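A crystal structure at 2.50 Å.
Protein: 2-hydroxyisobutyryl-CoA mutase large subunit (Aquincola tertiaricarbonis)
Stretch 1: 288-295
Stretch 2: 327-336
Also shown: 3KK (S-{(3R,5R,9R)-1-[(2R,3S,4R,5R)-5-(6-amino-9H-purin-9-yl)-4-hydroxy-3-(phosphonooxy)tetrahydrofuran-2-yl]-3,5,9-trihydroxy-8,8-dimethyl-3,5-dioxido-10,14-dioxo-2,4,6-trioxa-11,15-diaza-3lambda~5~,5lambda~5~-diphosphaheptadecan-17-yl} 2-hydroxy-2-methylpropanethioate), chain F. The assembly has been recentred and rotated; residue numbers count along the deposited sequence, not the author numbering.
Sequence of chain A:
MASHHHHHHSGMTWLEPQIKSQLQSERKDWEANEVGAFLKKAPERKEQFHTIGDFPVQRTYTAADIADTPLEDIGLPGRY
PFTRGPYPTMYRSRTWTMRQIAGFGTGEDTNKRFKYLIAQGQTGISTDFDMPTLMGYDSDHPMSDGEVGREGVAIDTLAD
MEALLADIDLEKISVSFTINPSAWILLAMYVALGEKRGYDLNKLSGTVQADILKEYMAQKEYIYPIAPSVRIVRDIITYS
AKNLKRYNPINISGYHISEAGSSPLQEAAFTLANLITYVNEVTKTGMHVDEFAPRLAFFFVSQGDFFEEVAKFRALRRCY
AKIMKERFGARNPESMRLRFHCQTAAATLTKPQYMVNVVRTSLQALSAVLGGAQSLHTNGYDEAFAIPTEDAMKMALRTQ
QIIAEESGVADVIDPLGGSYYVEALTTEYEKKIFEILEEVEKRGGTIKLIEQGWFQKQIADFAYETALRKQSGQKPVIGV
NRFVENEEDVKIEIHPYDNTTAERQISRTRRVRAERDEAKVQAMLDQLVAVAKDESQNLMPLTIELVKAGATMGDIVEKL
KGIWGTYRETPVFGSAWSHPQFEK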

# COMPACT_ATOMS: atom_id res chain seq x y z
N HIS A 288 39.06 -7.25 19.45
CA HIS A 288 37.98 -7.17 20.42
C HIS A 288 36.70 -6.87 19.67
O HIS A 288 36.71 -6.07 18.73
N VAL A 289 35.60 -7.51 20.09
CA VAL A 289 34.25 -7.35 19.55
C VAL A 289 33.87 -5.89 19.31
O VAL A 289 33.30 -5.57 18.26
N ASP A 290 34.20 -5.00 20.26
CA ASP A 290 33.85 -3.58 20.17
C ASP A 290 34.62 -2.78 19.09
O ASP A 290 34.21 -1.67 18.73
N GLU A 291 35.69 -3.37 18.52
CA GLU A 291 36.45 -2.74 17.45
C GLU A 291 35.72 -2.88 16.09
O GLU A 291 36.05 -2.14 15.16
N PHE A 292 34.78 -3.84 15.95
CA PHE A 292 34.12 -4.12 14.67
C PHE A 292 32.61 -4.30 14.72
O PHE A 292 31.93 -3.92 13.76
N ALA A 293 32.06 -4.86 15.82
CA ALA A 293 30.61 -5.04 15.99
C ALA A 293 29.76 -3.80 15.69
O ALA A 293 28.73 -3.95 15.00
N PRO A 294 30.19 -2.56 16.08
CA PRO A 294 29.37 -1.37 15.75
C PRO A 294 29.11 -1.18 14.24
O PRO A 294 28.06 -0.66 13.87
N ARG A 295 30.07 -1.63 13.40
CA ARG A 295 30.05 -1.53 11.94
C ARG A 295 29.46 -2.73 11.18
O ARG A 295 29.29 -2.67 9.95
N ARG A 327 26.65 -13.14 25.00
CA ARG A 327 27.54 -14.14 24.43
C ARG A 327 28.92 -13.59 24.04
O ARG A 327 29.91 -14.28 24.20
N PHE A 328 28.98 -12.37 23.49
CA PHE A 328 30.27 -11.86 23.08
C PHE A 328 30.94 -10.92 24.06
O PHE A 328 32.14 -10.65 23.93
N GLY A 329 30.19 -10.48 25.08
CA GLY A 329 30.66 -9.58 26.11
C GLY A 329 30.95 -8.18 25.61
O GLY A 329 31.86 -7.52 26.10
N ALA A 330 30.17 -7.71 24.65
CA ALA A 330 30.34 -6.37 24.09
C ALA A 330 30.02 -5.33 25.17
O ALA A 330 29.14 -5.57 26.02
N ARG A 331 30.78 -4.22 25.19
CA ARG A 331 30.59 -3.14 26.16
C ARG A 331 30.17 -1.82 25.51
O ARG A 331 29.66 -0.94 26.20
N ASN A 332 30.39 -1.68 24.18
CA ASN A 332 30.02 -0.50 23.40
C ASN A 332 28.57 -0.71 22.96
O ASN A 332 28.28 -1.73 22.31
N PRO A 333 27.65 0.23 23.31
CA PRO A 333 26.23 0.05 22.94
C PRO A 333 25.96 -0.14 21.46
O PRO A 333 25.03 -0.89 21.11
N GLU A 334 26.80 0.47 20.58
CA GLU A 334 26.72 0.37 19.11
C GLU A 334 26.97 -1.06 18.62
O GLU A 334 26.51 -1.43 17.53
N SER A 335 27.68 -1.87 19.42
CA SER A 335 27.94 -3.28 19.13
C SER A 335 26.65 -4.11 19.28
O SER A 335 26.55 -5.20 18.73
N MET A 336 25.68 -3.60 20.05
CA MET A 336 24.43 -4.28 20.33
C MET A 336 23.25 -3.76 19.47
O MET A 336 22.21 -4.42 19.41

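What ties the two stretches together? Asp290 does, its CA-to-CB bond pointing toward stretch 2 with chi1 in the m well. Its OD1 accepts a hydrogen bond from Ser335 OG at 2.7 Å, while OD2 takes one from Arg331 N at 2.8 Å. A weak bond from Asn332 N to Asp290 OD1, at 3.2 Å, completes the set, so one carboxylate gathers two backbone amides and a hydroxyl.

How is the backbone around this carboxylate held? Asp290 N donates to His288 ND1 at 2.9 Å, with His288 in chi1 t. Across the contact, Asn332, also t, accepts from its own stretch: Glu334 N to Asn332 OD1 is 3.1 Å.

What packs around this polar centre? Val289, chi1 t, points toward stretch 2 and sets CG1 4.0 Å from Phe328 CB; the Phe328 ring leads away. Ala293 CB lies 3.5 Å from Ser335 OG, and Pro294 CD approaches that same OG to 3.3 Å. Pro294 CB also meets Glu334 CB at 3.6 Å, beside a CA-H...O contact from Pro294 CA to Glu334 O at 3.4 Å.

Where does the bound group enter? Arg295 points away from stretch 2, and its NH1 donates a hydrogen bond to 3KK O8A, a phosphate oxygen, at 2.5 Å.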

# COMPACT_ATOMS: atom_id res chain seq x y z
CB HIS A 288 38.27 -6.05 21.44
CG HIS A 288 37.31 -5.99 22.60
ND1 HIS A 288 36.02 -5.51 22.45
CD2 HIS A 288 37.50 -6.32 23.90
CE1 HIS A 288 35.46 -5.60 23.65
NE2 HIS A 288 36.31 -6.08 24.55
CB VAL A 289 33.15 -8.07 20.38
CG1 VAL A 289 31.96 -8.43 19.50
CG2 VAL A 289 33.69 -9.31 21.10
CB ASP A 290 33.83 -2.91 21.55
CG ASP A 290 32.78 -3.46 22.51
OD1 ASP A 290 31.67 -3.78 22.06
OD2 ASP A 290 33.06 -3.52 23.73
CB GLU A 291 37.85 -3.37 17.31
CG GLU A 291 38.83 -3.13 18.45
CD GLU A 291 40.23 -3.62 18.14
OE1 GLU A 291 40.72 -4.52 18.87
OE2 GLU A 291 40.83 -3.13 17.15
CB PHE A 292 34.80 -5.32 13.95
CG PHE A 292 34.58 -6.66 14.61
CD1 PHE A 292 35.41 -7.09 15.64
CD2 PHE A 292 33.54 -7.50 14.20
CE1 PHE A 292 35.19 -8.33 16.26
CE2 PHE A 292 33.32 -8.73 14.82
CZ PHE A 292 34.15 -9.13 15.85
CB ALA A 293 30.28 -5.63 17.33
CB PRO A 294 30.20 -0.21 16.31
CG PRO A 294 31.02 -0.80 17.37
CD PRO A 294 31.36 -2.17 16.90
CB ARG A 295 31.43 -1.14 11.40
CG ARG A 295 31.69 0.37 11.42
CD ARG A 295 30.90 1.08 10.33
NE ARG A 295 30.71 2.48 10.66
CZ ARG A 295 29.79 3.26 10.13
NH1 ARG A 295 29.70 4.53 10.50
NH2 ARG A 295 28.94 2.79 9.23
CB ARG A 327 26.85 -14.84 23.24
CG ARG A 327 27.60 -16.06 22.70
CD ARG A 327 27.26 -16.32 21.25
NE ARG A 327 28.00 -17.47 20.76
CZ ARG A 327 27.45 -18.66 20.55
NH1 ARG A 327 28.19 -19.67 20.14
NH2 ARG A 327 26.14 -18.82 20.65
CB PHE A 328 30.25 -11.35 21.62
CG PHE A 328 29.93 -12.46 20.64
CD1 PHE A 328 30.79 -13.55 20.48
CD2 PHE A 328 28.74 -12.45 19.91
CE1 PHE A 328 30.48 -14.59 19.58
CE2 PHE A 328 28.44 -13.49 19.01
CZ PHE A 328 29.31 -14.54 18.85
CB ALA A 330 29.43 -6.17 22.88
CB ARG A 331 31.82 -3.00 27.06
CG ARG A 331 32.18 -4.32 27.70
CD ARG A 331 33.15 -4.22 28.83
NE ARG A 331 33.48 -5.53 29.39
CZ ARG A 331 32.64 -6.32 30.05
NH1 ARG A 331 31.38 -5.96 30.24
NH2 ARG A 331 33.07 -7.47 30.56
CB ASN A 332 30.97 -0.33 22.17
CG ASN A 332 30.75 0.89 21.27
OD1 ASN A 332 29.66 1.48 21.19
ND2 ASN A 332 31.78 1.25 20.52
CB PRO A 333 25.56 1.31 23.49
CG PRO A 333 26.67 2.29 23.68
CD PRO A 333 27.85 1.47 24.08
CB GLU A 334 27.70 1.32 18.42
CG GLU A 334 27.52 2.79 18.77
CD GLU A 334 28.30 3.69 17.83
OE1 GLU A 334 29.49 3.41 17.57
OE2 GLU A 334 27.70 4.67 17.33
CB SER A 335 28.97 -3.82 20.11
OG SER A 335 30.24 -3.25 19.86
CB MET A 336 24.12 -4.26 21.84
CG MET A 336 25.26 -4.84 22.68
SD MET A 336 25.23 -4.28 24.40
CE MET A 336 26.87 -3.73 24.55
C4 3KK F . 20.79 -10.06 -5.38
C3 3KK F . 19.93 -8.95 -4.80
C2 3KK F . 18.55 -9.48 -4.43
O3 3KK F . 19.78 -7.95 -5.80
C1 3KK F . 20.56 -8.30 -3.56
O1 3KK F . 21.13 -8.96 -2.69
S1P 3KK F . 20.39 -6.55 -3.52
C2P 3KK F . 21.26 -6.07 -2.00
C3P 3KK F . 21.45 -4.58 -1.96
N4P 3KK F . 22.07 -4.24 -0.69
C5P 3KK F . 21.96 -3.02 -0.14
O5P 3KK F . 21.35 -2.08 -0.66
C6P 3KK F . 22.67 -2.91 1.21
C7P 3KK F . 22.65 -1.49 1.76
N8P 3KK F . 23.25 -1.45 3.09
C9P 3KK F . 23.52 -0.29 3.70
O9P 3KK F . 23.31 0.80 3.16
CAP 3KK F . 24.24 -0.38 5.08
OAP 3KK F . 25.19 -1.47 5.12
CBP 3KK F . 23.32 -0.27 6.35
CDP 3KK F . 24.19 -0.14 7.61
CEP 3KK F . 22.43 -1.50 6.51
CCP 3KK F . 22.44 1.00 6.29
O6A 3KK F . 23.29 2.14 6.04
P2A 3KK F . 22.79 3.54 5.52
O4A 3KK F . 21.80 3.35 4.44
O5A 3KK F . 23.99 4.37 5.25
O3A 3KK F . 21.99 4.07 6.83
P1A 3KK F . 22.62 4.48 8.29
O1A 3KK F . 23.99 3.93 8.50
O2A 3KK F . 21.59 4.19 9.30
O5B 3KK F . 22.65 6.09 8.05
C5B 3KK F . 23.78 6.80 7.50
C4B 3KK F . 24.32 7.81 8.54
O4B 3KK F . 23.25 8.60 9.13
C3B 3KK F . 25.03 7.10 9.68
O3B 3KK F . 26.17 7.91 10.08
P3B 3KK F . 27.70 7.46 9.83
O8A 3KK F . 27.79 6.20 10.60
O7A 3KK F . 27.78 7.34 8.36
O9A 3KK F . 28.44 8.61 10.40
C2B 3KK F . 23.98 7.07 10.78
O2B 3KK F . 24.57 7.00 12.09
C1B 3KK F . 23.25 8.38 10.56
N9A 3KK F . 21.84 8.34 11.04
C8A 3KK F . 20.83 7.59 10.61
N7A 3KK F . 19.75 7.88 11.34
C5A 3KK F . 20.09 8.83 12.22
C4A 3KK F . 21.39 9.12 12.03
N3A 3KK F . 22.02 10.05 12.78
C2A 3KK F . 21.32 10.77 13.77
N1A 3KK F . 19.95 10.43 13.94
C6A 3KK F . 19.38 9.47 13.17
N6A 3KK F . 18.10 9.14 13.32